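Local coordinates for protein amide synthase (Vibrio cholerae, PDB 1L5A) that probably forms an amide bond during vibriobactin biosynthesis, as a condensation enzyme of the nonribosomal peptide synthetase family, at residues A[138-141]-A[142-146]. Numbering follows the deposited sequence.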
loop_
_atom_site.group_PDB
_atom_site.type_symbol
_atom_site.label_atom_id
_atom_site.label_comp_id
_atom_site.label_asym_id
_atom_site.label_seq_id
_atom_site.Cartn_x
_atom_site.Cartn_y
_atom_site.Cartn_z
ATOM N N GLU A 138 -13.292 -18.727 18.862
ATOM C CA GLU A 138 -13.392 -18.794 20.313
ATOM C C GLU A 138 -13.551 -17.437 20.944
ATOM O O GLU A 138 -14.381 -17.256 21.826
ATOM C CB GLU A 138 -12.172 -19.538 20.894
ATOM C CG GLU A 138 -12.069 -20.970 20.331
ATOM C CD GLU A 138 -10.812 -21.700 20.740
ATOM O OE1 GLU A 138 -9.769 -21.029 20.924
ATOM O OE2 GLU A 138 -10.863 -22.951 20.855
ATOM N N GLN A 139 -12.763 -16.479 20.484
ATOM C CA GLN A 139 -12.840 -15.134 21.020
ATOM C C GLN A 139 -14.210 -14.514 20.714
ATOM O O GLN A 139 -14.807 -13.831 21.555
ATOM C CB GLN A 139 -11.701 -14.282 20.447
ATOM C CG GLN A 139 -10.290 -14.723 20.887
ATOM C CD GLN A 139 -10.148 -14.813 22.407
ATOM O OE1 GLN A 139 -10.437 -13.854 23.127
ATOM N NE2 GLN A 139 -9.709 -15.973 22.900
ATOM N N ARG A 140 -14.721 -14.770 19.517
ATOM C CA ARG A 140 -16.021 -14.249 19.145
ATOM C C ARG A 140 -17.082 -14.869 20.085
ATOM O O ARG A 140 -17.963 -14.176 20.597
ATOM C CB ARG A 140 -16.312 -14.599 17.687
ATOM C CG ARG A 140 -17.514 -13.880 17.102
ATOM C CD ARG A 140 -17.442 -12.392 17.365
ATOM N NE ARG A 140 -18.587 -11.696 16.792
ATOM C CZ ARG A 140 -18.997 -10.482 17.152
ATOM N NH1 ARG A 140 -18.362 -9.807 18.091
ATOM N NH2 ARG A 140 -20.064 -9.953 16.579
ATOM N N LEU A 141 -16.985 -16.168 20.338
ATOM C CA LEU A 141 -17.952 -16.805 21.219
ATOM C C LEU A 141 -17.914 -16.073 22.548
ATOM O O LEU A 141 -18.949 -15.756 23.139
ATOM C CB LEU A 141 -17.606 -18.272 21.416
ATOM C CG LEU A 141 -18.377 -18.967 22.525
ATOM C CD1 LEU A 141 -19.856 -19.101 22.132
ATOM C CD2 LEU A 141 -17.740 -20.344 22.768
ATOM N N SER A 142 -16.703 -15.812 23.012
ATOM C CA SER A 142 -16.497 -15.089 24.248
ATOM C C SER A 142 -17.203 -13.723 24.174
ATOM O O SER A 142 -17.988 -13.365 25.051
ATOM C CB SER A 142 -15.002 -14.865 24.449
ATOM O OG SER A 142 -14.748 -14.203 25.667
ATOM N N GLN A 143 -16.912 -12.964 23.119
ATOM C CA GLN A 143 -17.492 -11.648 22.950
ATOM C C GLN A 143 -19.009 -11.639 23.002
ATOM O O GLN A 143 -19.609 -10.847 23.737
ATOM C CB GLN A 143 -17.017 -11.020 21.644
ATOM C CG GLN A 143 -15.528 -10.892 21.576
ATOM C CD GLN A 143 -15.034 -10.289 20.267
ATOM O OE1 GLN A 143 -15.633 -10.478 19.202
ATOM N NE2 GLN A 143 -13.916 -9.573 20.343
ATOM N N HIS A 144 -19.641 -12.509 22.233
ATOM C CA HIS A 144 -21.086 -12.528 22.255
ATOM C C HIS A 144 -21.624 -12.883 23.632
ATOM O O HIS A 144 -22.607 -12.285 24.079
ATOM C CB HIS A 144 -21.635 -13.489 21.210
ATOM C CG HIS A 144 -21.700 -12.913 19.830
ATOM N ND1 HIS A 144 -22.335 -11.720 19.553
ATOM C CD2 HIS A 144 -21.273 -13.396 18.639
ATOM C CE1 HIS A 144 -22.302 -11.497 18.251
ATOM N NE2 HIS A 144 -21.664 -12.498 17.673
ATOM N N TYR A 145 -20.984 -13.827 24.325
ATOM C CA TYR A 145 -21.465 -14.196 25.659
ATOM C C TYR A 145 -21.413 -12.995 26.608
ATOM O O TYR A 145 -22.378 -12.709 27.317
ATOM C CB TYR A 145 -20.649 -15.346 26.268
ATOM C CG TYR A 145 -21.179 -15.796 27.620
ATOM C CD1 TYR A 145 -22.328 -16.580 27.714
ATOM C CD2 TYR A 145 -20.561 -15.391 28.814
ATOM C CE1 TYR A 145 -22.855 -16.950 28.957
ATOM C CE2 TYR A 145 -21.081 -15.751 30.067
ATOM C CZ TYR A 145 -22.231 -16.533 30.128
ATOM O OH TYR A 145 -22.766 -16.903 31.346
ATOM N N GLN A 146 -20.289 -12.296 26.623
ATOM C CA GLN A 146 -20.141 -11.149 27.501
ATOM C C GLN A 146 -21.183 -10.087 27.190
ATOM O O GLN A 146 -21.715 -9.467 28.097
ATOM C CB GLN A 146 -18.739 -10.557 27.359
ATOM C CG GLN A 146 -18.463 -9.302 28.178
ATOM C CD GLN A 146 -18.828 -9.450 29.644
ATOM O OE1 GLN A 146 -18.555 -10.477 30.269
ATOM N NE2 GLN A 146 -19.441 -8.413 30.204
HETATM O O HOH W 1 -11.390 -14.309 25.940
#
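R140 sends its side chain forward along the helix to meet Q143 and H144, three and four residues on. NH1 of R140 donates to OE1 of Q143 at 3.0 Å, in a fairly straight bond. The acceptor lies at the edge of the guanidinium, close to its plane, whereas NH1 stands above the amide plane of Q143; the two flat groups are nearly perpendicular, 84° apart. H144 comes over one face of the same guanidinium, with its CE1 3.2 Å from NH2 of R140. Their planes are 51° apart, too inclined for a parallel stack. With CG anti to the backbone N (chi1 -169°), the R140 chain bends at chi2 and then runs on extended through CD, which brings the charged end alongside the next turn of the helix. Both groups share E48, whose OE2 forms a salt bridge with R140 NH2 and a hydrogen bond with H144 NE2, while T155 O takes a further bond from R140 NH2. On another side of the helix a water donates to Q139 OE1 at 3.0 Å and, weakly, to S142 OG, which is also bonded to H343 O. Beneath all this run the regular alpha-helical hydrogen bonds, each from N of residue i+4 to O of residue i, such as H144 N to R140 O at 2.9 Å. In the condensation-domain fold, helix 131-150 packs here through L141 against L42 of helix 35-47 and L27 of strand 22-30, while R140 and H144 both touch T45 of that neighbouring helix.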